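Local atomic coordinates of sulfite reductase [ferredoxin] (PDB entry 1ZJ8), a protein that reduces sulfite to sulfide with electrons from ferredoxin, using a siroheme and a [4Fe-4S] cluster. Residues A222-G225 against L226-A230; I340-V343 against G344-L348; V287-Y291 against G292-L296; A115-A118 against A119-R122. One frame throughout, in Å; residues are numbered along the deposited sequence.

Interaction 1. Residues A222-G225 against L226-A230; sequences AISG and LQDVA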
loop_
_atom_site.group_PDB
_atom_site.type_symbol
_atom_site.label_atom_id
_atom_site.label_comp_id
_atom_site.label_asym_id
_atom_site.label_seq_id
_atom_site.Cartn_x
_atom_site.Cartn_y
_atom_site.Cartn_z
ATOM N N ALA A 222 -3.792 8.732 4.355
ATOM C CA ALA A 222 -2.602 9.346 3.804
ATOM C C ALA A 222 -2.477 10.837 4.185
ATOM O O ALA A 222 -3.419 11.609 4.001
ATOM C CB ALA A 222 -2.623 9.182 2.324
ATOM N N ILE A 223 -1.307 11.237 4.698
ATOM C CA ILE A 223 -1.047 12.638 5.076
ATOM C C ILE A 223 0.327 13.144 4.585
ATOM O O ILE A 223 1.350 12.616 5.024
ATOM C CB ILE A 223 -1.125 12.805 6.603
ATOM C CG1 ILE A 223 -2.545 12.508 7.100
ATOM C CG2 ILE A 223 -0.725 14.220 7.010
ATOM C CD1 ILE A 223 -2.664 12.478 8.587
ATOM N N SER A 224 0.348 14.176 3.724
ATOM C CA SER A 224 1.613 14.691 3.166
ATOM C C SER A 224 1.499 16.116 2.601
ATOM O O SER A 224 0.469 16.492 2.062
ATOM C CB SER A 224 2.134 13.737 2.070
ATOM O OG SER A 224 3.268 14.246 1.373
ATOM N N GLY A 225 2.578 16.887 2.710
ATOM C CA GLY A 225 2.692 18.176 2.035
ATOM C C GLY A 225 3.219 18.089 0.608
ATOM O O GLY A 225 3.615 19.108 0.031
ATOM N N LEU A 226 3.271 16.868 0.067
ATOM C CA LEU A 226 3.430 16.597 -1.383
ATOM C C LEU A 226 2.347 15.606 -1.804
ATOM O O LEU A 226 1.791 14.912 -0.970
ATOM C CB LEU A 226 4.797 15.955 -1.695
ATOM C CG LEU A 226 6.071 16.786 -1.610
ATOM C CD1 LEU A 226 7.299 15.904 -1.868
ATOM C CD2 LEU A 226 6.016 17.941 -2.591
ATOM N N GLN A 227 2.061 15.514 -3.093
ATOM C CA GLN A 227 1.190 14.442 -3.606
ATOM C C GLN A 227 2.047 13.224 -3.974
ATOM O O GLN A 227 2.155 12.897 -5.149
ATOM C CB GLN A 227 0.406 14.909 -4.849
ATOM C CG GLN A 227 -0.572 16.087 -4.652
ATOM C CD GLN A 227 -0.923 16.758 -5.999
ATOM O OE1 GLN A 227 -1.506 16.123 -6.875
ATOM N NE2 GLN A 227 -0.552 18.023 -6.161
ATOM N N ASP A 228 2.669 12.589 -2.971
ATOM C CA ASP A 228 3.513 11.388 -3.173
ATOM C C ASP A 228 2.993 10.173 -2.408
ATOM O O ASP A 228 3.744 9.241 -2.130
ATOM C CB ASP A 228 4.968 11.673 -2.783
ATOM C CG ASP A 228 5.115 12.163 -1.353
ATOM O OD1 ASP A 228 4.161 12.023 -0.557
ATOM O OD2 ASP A 228 6.188 12.716 -1.037
ATOM N N VAL A 229 1.700 10.187 -2.080
ATOM C CA VAL A 229 1.076 9.170 -1.222
ATOM C C VAL A 229 -0.251 8.619 -1.791
ATOM O O VAL A 229 -1.136 8.185 -1.052
ATOM C CB VAL A 229 0.835 9.736 0.225
ATOM C CG1 VAL A 229 2.152 10.081 0.914
ATOM C CG2 VAL A 229 -0.081 10.960 0.198
ATOM N N ALA A 230 -0.385 8.610 -3.105
ATOM C CA ALA A 230 -1.519 7.958 -3.760
ATOM C C ALA A 230 -2.789 8.252 -2.985
ATOM O O ALA A 230 -3.513 7.345 -2.578
ATOM C CB ALA A 230 -1.280 6.440 -3.867
#

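Interaction 2. Residues I340-V343 against G344-L348; sequences IDHV and GVQRL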
loop_
_atom_site.group_PDB
_atom_site.type_symbol
_atom_site.label_atom_id
_atom_site.label_comp_id
_atom_site.label_asym_id
_atom_site.label_seq_id
_atom_site.Cartn_x
_atom_site.Cartn_y
_atom_site.Cartn_z
ATOM N N ILE A 340 5.382 11.370 -7.982
ATOM C CA ILE A 340 6.625 11.530 -7.247
ATOM C C ILE A 340 6.978 10.238 -6.503
ATOM O O ILE A 340 6.377 9.911 -5.467
ATOM C CB ILE A 340 6.518 12.697 -6.240
ATOM C CG1 ILE A 340 6.055 13.983 -6.948
ATOM C CG2 ILE A 340 7.859 12.900 -5.490
ATOM C CD1 ILE A 340 4.580 14.244 -6.848
ATOM N N ASP A 341 7.961 9.504 -7.012
ATOM C CA ASP A 341 8.416 8.304 -6.298
ATOM C C ASP A 341 9.684 8.514 -5.484
ATOM O O ASP A 341 10.067 7.617 -4.744
ATOM C CB ASP A 341 8.555 7.086 -7.223
ATOM C CG ASP A 341 9.625 7.250 -8.291
ATOM O OD1 ASP A 341 10.382 8.215 -8.227
ATOM O OD2 ASP A 341 9.711 6.391 -9.199
ATOM N N HIS A 342 10.313 9.687 -5.617
ATOM C CA HIS A 342 11.546 10.024 -4.904
ATOM C C HIS A 342 12.728 9.124 -5.189
ATOM O O HIS A 342 13.640 9.065 -4.407
ATOM C CB HIS A 342 11.295 10.058 -3.398
ATOM C CG HIS A 342 10.263 11.054 -2.995
ATOM N ND1 HIS A 342 10.449 12.411 -3.147
ATOM C CD2 HIS A 342 9.034 10.894 -2.459
ATOM C CE1 HIS A 342 9.374 13.044 -2.720
ATOM N NE2 HIS A 342 8.496 12.146 -2.310
ATOM N N VAL A 343 12.747 8.457 -6.319
ATOM C CA VAL A 343 13.897 7.647 -6.682
ATOM C C VAL A 343 15.060 8.507 -7.237
ATOM O O VAL A 343 14.838 9.436 -8.007
ATOM C CB VAL A 343 13.466 6.530 -7.657
ATOM C CG1 VAL A 343 14.617 6.060 -8.523
ATOM C CG2 VAL A 343 12.859 5.356 -6.865
ATOM N N GLY A 344 16.297 8.191 -6.842
ATOM C CA GLY A 344 17.466 8.959 -7.283
ATOM C C GLY A 344 17.906 9.919 -6.198
ATOM O O GLY A 344 17.455 9.799 -5.044
ATOM N N VAL A 345 18.769 10.874 -6.549
ATOM C CA VAL A 345 19.374 11.782 -5.566
ATOM C C VAL A 345 18.681 13.121 -5.627
ATOM O O VAL A 345 18.415 13.621 -6.720
ATOM C CB VAL A 345 20.883 12.008 -5.822
ATOM C CG1 VAL A 345 21.488 12.805 -4.689
ATOM C CG2 VAL A 345 21.613 10.705 -5.978
ATOM N N GLN A 346 18.385 13.703 -4.465
ATOM C CA GLN A 346 17.834 15.068 -4.407
ATOM C C GLN A 346 18.385 15.870 -3.232
ATOM O O GLN A 346 18.801 15.302 -2.233
ATOM C CB GLN A 346 16.300 15.073 -4.422
ATOM C CG GLN A 346 15.638 14.537 -3.192
ATOM C CD GLN A 346 14.144 14.731 -3.235
ATOM O OE1 GLN A 346 13.656 15.849 -3.043
ATOM N NE2 GLN A 346 13.397 13.646 -3.475
ATOM N N ARG A 347 18.386 17.193 -3.390
ATOM C CA ARG A 347 18.896 18.113 -2.397
ATOM C C ARG A 347 17.806 18.416 -1.361
ATOM O O ARG A 347 16.610 18.510 -1.679
ATOM C CB ARG A 347 19.370 19.402 -3.075
ATOM C CG ARG A 347 19.993 20.449 -2.150
ATOM C CD ARG A 347 21.328 20.018 -1.535
ATOM N NE ARG A 347 22.353 19.841 -2.564
ATOM C CZ ARG A 347 23.548 19.270 -2.383
ATOM N NH1 ARG A 347 23.932 18.819 -1.195
ATOM N NH2 ARG A 347 24.379 19.151 -3.409
ATOM N N LEU A 348 18.254 18.595 -0.118
ATOM C CA LEU A 348 17.374 18.735 1.025
ATOM C C LEU A 348 17.526 20.086 1.708
ATOM O O LEU A 348 18.581 20.726 1.603
ATOM C CB LEU A 348 17.692 17.614 1.998
ATOM C CG LEU A 348 17.502 16.241 1.361
ATOM C CD1 LEU A 348 17.740 15.162 2.406
ATOM C CD2 LEU A 348 16.119 16.117 0.778
#

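Interaction 3. Residues V287-Y291 against G292-L296; sequences VFRDY and GYRRL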
loop_
_atom_site.group_PDB
_atom_site.type_symbol
_atom_site.label_atom_id
_atom_site.label_comp_id
_atom_site.label_asym_id
_atom_site.label_seq_id
_atom_site.Cartn_x
_atom_site.Cartn_y
_atom_site.Cartn_z
ATOM N N VAL A 287 -17.462 9.067 11.783
ATOM C CA VAL A 287 -18.585 8.908 10.870
ATOM C C VAL A 287 -18.565 7.512 10.260
ATOM O O VAL A 287 -19.590 6.838 10.219
ATOM C CB VAL A 287 -18.578 9.932 9.738
ATOM C CG1 VAL A 287 -19.788 9.698 8.809
ATOM C CG2 VAL A 287 -18.562 11.356 10.310
ATOM N N PHE A 288 -17.398 7.078 9.798
ATOM C CA PHE A 288 -17.245 5.728 9.253
ATOM C C PHE A 288 -17.800 4.702 10.235
ATOM O O PHE A 288 -18.663 3.907 9.883
ATOM C CB PHE A 288 -15.756 5.432 8.933
ATOM C CG PHE A 288 -15.493 4.067 8.297
ATOM C CD1 PHE A 288 -16.304 3.573 7.261
ATOM C CD2 PHE A 288 -14.403 3.293 8.708
ATOM C CE1 PHE A 288 -16.055 2.328 6.671
ATOM C CE2 PHE A 288 -14.146 2.033 8.117
ATOM C CZ PHE A 288 -14.981 1.558 7.099
ATOM N N ARG A 289 -17.306 4.730 11.468
ATOM C CA ARG A 289 -17.713 3.750 12.488
ATOM C C ARG A 289 -19.229 3.756 12.674
ATOM O O ARG A 289 -19.864 2.695 12.704
ATOM C CB ARG A 289 -17.016 4.026 13.824
ATOM C CG ARG A 289 -17.440 3.094 14.999
ATOM C CD ARG A 289 -17.038 3.661 16.367
ATOM N NE ARG A 289 -17.444 5.062 16.473
ATOM C CZ ARG A 289 -16.998 5.934 17.372
ATOM N NH1 ARG A 289 -16.115 5.574 18.302
ATOM N NH2 ARG A 289 -17.444 7.189 17.332
ATOM N N ASP A 290 -19.810 4.948 12.767
ATOM C CA ASP A 290 -21.221 5.086 13.136
ATOM C C ASP A 290 -22.209 4.910 11.951
ATOM O O ASP A 290 -23.312 4.373 12.131
ATOM C CB ASP A 290 -21.417 6.432 13.871
ATOM C CG ASP A 290 -20.596 6.522 15.195
ATOM O OD1 ASP A 290 -20.323 5.483 15.823
ATOM O OD2 ASP A 290 -20.219 7.632 15.615
ATOM N N TYR A 291 -21.809 5.321 10.749
ATOM C CA TYR A 291 -22.704 5.295 9.579
ATOM C C TYR A 291 -22.252 4.380 8.420
ATOM O O TYR A 291 -22.984 4.209 7.435
ATOM C CB TYR A 291 -22.878 6.714 9.034
ATOM C CG TYR A 291 -23.727 7.662 9.881
ATOM C CD1 TYR A 291 -23.201 8.277 11.030
ATOM C CD2 TYR A 291 -25.046 7.990 9.494
ATOM C CE1 TYR A 291 -23.981 9.168 11.782
ATOM C CE2 TYR A 291 -25.820 8.870 10.230
ATOM C CZ TYR A 291 -25.292 9.452 11.371
ATOM O OH TYR A 291 -26.072 10.324 12.091
ATOM N N GLY A 292 -21.052 3.808 8.511
ATOM C CA GLY A 292 -20.604 2.836 7.517
ATOM C C GLY A 292 -21.429 1.558 7.549
ATOM O O GLY A 292 -21.885 1.126 8.608
ATOM N N TYR A 293 -21.608 0.947 6.382
ATOM C CA TYR A 293 -22.423 -0.264 6.249
ATOM C C TYR A 293 -21.733 -1.471 6.887
ATOM O O TYR A 293 -20.516 -1.603 6.797
ATOM C CB TYR A 293 -22.719 -0.529 4.773
ATOM C CG TYR A 293 -23.316 0.657 4.037
ATOM C CD1 TYR A 293 -24.184 1.541 4.673
ATOM C CD2 TYR A 293 -23.039 0.879 2.696
ATOM C CE1 TYR A 293 -24.752 2.627 3.993
ATOM C CE2 TYR A 293 -23.618 1.964 1.998
ATOM C CZ TYR A 293 -24.474 2.834 2.658
ATOM O OH TYR A 293 -25.041 3.912 2.000
ATOM N N ARG A 294 -22.510 -2.328 7.557
ATOM C CA ARG A 294 -21.966 -3.509 8.263
ATOM C C ARG A 294 -22.802 -4.776 7.977
ATOM O O ARG A 294 -22.939 -5.671 8.828
ATOM C CB ARG A 294 -21.851 -3.235 9.779
ATOM C CG ARG A 294 -21.106 -1.925 10.138
ATOM C CD ARG A 294 -21.147 -1.597 11.626
ATOM N NE ARG A 294 -20.026 -2.188 12.356
ATOM C CZ ARG A 294 -19.081 -1.513 13.023
ATOM N NH1 ARG A 294 -19.100 -0.181 13.099
ATOM N NH2 ARG A 294 -18.116 -2.186 13.649
ATOM N N ARG A 295 -23.304 -4.846 6.745
ATOM C CA ARG A 295 -24.186 -5.909 6.296
ATOM C C ARG A 295 -23.486 -6.830 5.278
ATOM O O ARG A 295 -23.149 -7.964 5.607
ATOM C CB ARG A 295 -25.446 -5.277 5.700
ATOM C CG ARG A 295 -26.491 -6.268 5.253
ATOM C CD ARG A 295 -27.693 -5.536 4.716
ATOM N NE ARG A 295 -27.390 -4.868 3.452
ATOM C CZ ARG A 295 -27.412 -5.457 2.254
ATOM N NH1 ARG A 295 -27.704 -6.749 2.130
ATOM N NH2 ARG A 295 -27.124 -4.749 1.166
ATOM N N LEU A 296 -23.285 -6.348 4.052
ATOM C CA LEU A 296 -22.486 -7.079 3.062
ATOM C C LEU A 296 -20.997 -6.806 3.305
ATOM O O LEU A 296 -20.562 -5.650 3.338
ATOM C CB LEU A 296 -22.858 -6.682 1.621
ATOM C CG LEU A 296 -24.262 -7.045 1.106
ATOM C CD1 LEU A 296 -24.544 -6.498 -0.312
ATOM C CD2 LEU A 296 -24.492 -8.558 1.156
#

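Interaction 4. Residues A115-A118 against A119-R122; sequences ALSA and AALR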
loop_
_atom_site.group_PDB
_atom_site.type_symbol
_atom_site.label_atom_id
_atom_site.label_comp_id
_atom_site.label_asym_id
_atom_site.label_seq_id
_atom_site.Cartn_x
_atom_site.Cartn_y
_atom_site.Cartn_z
ATOM N N ALA A 115 8.784 5.993 8.450
ATOM C CA ALA A 115 9.985 6.594 9.030
ATOM C C ALA A 115 10.647 5.720 10.083
ATOM O O ALA A 115 10.000 5.361 11.039
ATOM C CB ALA A 115 9.631 7.946 9.625
ATOM N N LEU A 116 11.940 5.426 9.915
ATOM C CA LEU A 116 12.702 4.563 10.826
ATOM C C LEU A 116 14.095 5.109 11.109
ATOM O O LEU A 116 14.647 5.839 10.298
ATOM C CB LEU A 116 12.887 3.171 10.233
ATOM C CG LEU A 116 11.662 2.428 9.697
ATOM C CD1 LEU A 116 12.080 1.177 8.930
ATOM C CD2 LEU A 116 10.683 2.075 10.839
ATOM N N SER A 117 14.658 4.741 12.261
ATOM C CA SER A 117 16.040 5.066 12.586
ATOM C C SER A 117 16.935 3.989 11.999
ATOM O O SER A 117 16.450 2.987 11.497
ATOM C CB SER A 117 16.252 5.149 14.103
ATOM O OG SER A 117 16.118 3.882 14.739
ATOM N N ALA A 118 18.239 4.188 12.071
ATOM C CA ALA A 118 19.157 3.163 11.618
ATOM C C ALA A 118 19.050 1.945 12.524
ATOM O O ALA A 118 19.040 0.819 12.050
ATOM C CB ALA A 118 20.570 3.698 11.611
ATOM N N ALA A 119 18.952 2.182 13.832
ATOM C CA ALA A 119 18.796 1.108 14.828
ATOM C C ALA A 119 17.543 0.263 14.579
ATOM O O ALA A 119 17.601 -0.971 14.673
ATOM C CB ALA A 119 18.763 1.692 16.232
ATOM N N ALA A 120 16.430 0.924 14.263
ATOM C CA ALA A 120 15.181 0.234 14.009
ATOM C C ALA A 120 15.284 -0.609 12.742
ATOM O O ALA A 120 14.744 -1.717 12.688
ATOM C CB ALA A 120 14.025 1.239 13.904
ATOM N N LEU A 121 15.966 -0.081 11.728
ATOM C CA LEU A 121 16.161 -0.782 10.462
ATOM C C LEU A 121 17.036 -2.033 10.659
ATOM O O LEU A 121 16.792 -3.077 10.041
ATOM C CB LEU A 121 16.792 0.153 9.434
ATOM C CG LEU A 121 16.857 -0.419 8.003
ATOM C CD1 LEU A 121 15.480 -0.363 7.351
ATOM C CD2 LEU A 121 17.925 0.270 7.127
ATOM N N ARG A 122 18.036 -1.926 11.534
ATOM C CA ARG A 122 18.870 -3.067 11.899
ATOM C C ARG A 122 18.088 -4.177 12.615
ATOM O O ARG A 122 18.288 -5.375 12.340
ATOM C CB ARG A 122 20.016 -2.603 12.772
ATOM C CG ARG A 122 20.975 -3.713 13.119
ATOM C CD ARG A 122 22.027 -3.224 14.077
ATOM N NE ARG A 122 22.583 -1.936 13.671
ATOM C CZ ARG A 122 23.451 -1.780 12.677
ATOM N NH1 ARG A 122 23.870 -2.838 11.967
ATOM N NH2 ARG A 122 23.903 -0.559 12.386
#

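Interaction 1. Residues A222-G225 against L226-A230
A single hydroxyl, Ser224 OG, faces two acceptors from the turn that follows it: Leu226 O at 2.8 Å and Asp228 OD1 at 3.1 Å. Both are within hydrogen-bonding range of its one proton, and the model does not settle which takes it. What puts the oxygen there is the side-chain torsion: OG stands opposite the backbone N (chi1 173°), which directs it at the following turn. Asp228 uses both carboxylate oxygens: OD2 bonds to His342 and to Ser182, which would hold the group in place while OD1 faces the serine. Strand 219-224 runs between two parallel neighbours, 176-181 and 236-243, in a mixed sheet, and these residues begin the connection from this strand to 236-243. Gln227 is the centre of an inverse gamma turn, closed by a weak bond from Asp228 N to Leu226 O at 3.2 Å. That fold brings the chain back, and Val229 lies alongside the strand. Its CG2 packs on Ala222 CB at 3.8 Å and also borders Ser224 CB, against which Val229 CG1 rests at 3.8 Å.

Interaction 2. Residues I340-V343 against G344-L348
His342 reaches across the bend to Gln346, just where a loop enters strand 344-347, an outermost strand of a five-stranded antiparallel sheet. From CB, the ring carbon CG is turned away from the carbonyl carbon and lies beside the backbone N (chi1 -60°). CB and CG themselves pass the glutamine amide at a distance, CG coming within 4.1 Å of Gln346 NE2. The next atom makes the contact. ND1 accepts a hydrogen bond from Gln346 NE2 at 3.2 Å, bent at 140°, with the donor slightly tilted from the ring plane. Ring and amide planes are 29° apart, and the nitrogen comes in at the ring's edge, not over its face. At the far side of the ring NE2 goes to Asp228; with ND1 acting as acceptor, this is consistent with the imidazole carrying its proton on NE2. Ile340 CG2 lies over one face of the ring, displaced toward the rim. Outside the bend, Leu184 packs against both His342 and Gln346. The approach to the strand is itself shaped by an Asx turn, in which Val343 N donates to Asp341 OD1 at 3.0 Å, almost straight but from above the carboxylate plane.

Interaction 3. Residues V287-Y291 against G292-L296
Gly292 N donates to Phe288 O at 2.8 Å, bent at 143°, and with this backbone bond helix 277-291 runs out: Gly292 is the first residue to leave helical angles. One residue on from that carbonyl, Arg289 O is met by a side chain instead. Arg294, two residues past the glycine, folds back toward the helix, its chain kinked at chi3, and lays NH1 against Arg289 O at 3.0 Å. The angle at the hydrogen is 121°, so this bond is weak, although the oxygen does lie near the plane of the guanidinium, at its edge. The stronger hold on Arg294 comes from elsewhere: a salt bridge from NH2 to Asp214 and a cation-pi contact with Trp26. Arg289 and Arg294 run side by side, pointing the same way, with guanidinium planes 20° apart. Their charged atoms do not meet, and each arginine has its own acidic partner, which would offset the like charges. Arg289 grips its neighbour Asp290 side-on, with NE to OD1 at 3.0 Å and NH2 to OD2 at 3.3 Å. Asp290 OD2 is also bonded to Tyr322, on helix 311-323. This is the C-terminus of an alpha-helix, whose late carbonyls look past the last helical donors; here one takes the N-H of Gly292 and the next a weak bond from Arg294.

Interaction 4. Residues A115-A118 against A119-R122
Strand 115-116 leads into helix 118-131, whose first turn is closed by Leu121 N to Ser117 O at 3.1 Å and Arg122 N to Ala118 O at 3.0 Å. Ser117 is the N-cap. Its OG accepts from Ala120 N at 3.0 Å, fairly straight at 158°, and so satisfies an amide that has no preceding helical carbonyl to bond to. The hydroxyl reaches that amide because OG sits between the backbone N and the carbonyl carbon (chi1 68°), which turns it onto the helix end. Ala120 CB lies beside the same oxygen, at 3.5 Å from Ser117 OG. Asp382 adds to the cap from outside by accepting from Ala118 N, and its negative charge there would suit the positive end of the helix dipole. Further along, Arg122 carries its guanidinium to a salt bridge with Asp374 on helix 366-379. The apolar side of the junction is made by Leu116, which packs loosely on Ala120, CB to CB at 4.3 Å. The two leucines cross at about a right angle, and they touch through one methyl each: Leu116 CD1 against Leu121 CD1 at 4.1 Å.

How the interactions relate
Along the chain the order is interaction 4, then 1, 3 and 2. Interactions 1 and 2 touch although more than a hundred residues separate them: besides the Asp228–His342 bond, Leu226 CD1 packs on His342 CE1 at 3.6 Å, joining the first 4Fe-4S domain to the entry of strand 344-347 in the second ferredoxin-like half domain. Interactions 2 and 4 reach the same antiparallel sheet at its two outermost strands, 344-347 and 115-116, so both half domains contribute to one sheet; nearest atoms are about 12 Å apart. Interactions 1 and 3 both belong to the first 4Fe-4S domain, yet their centres lie about 26 Å apart. Interaction 3 is remote, about 40 Å from interaction 2 between centres.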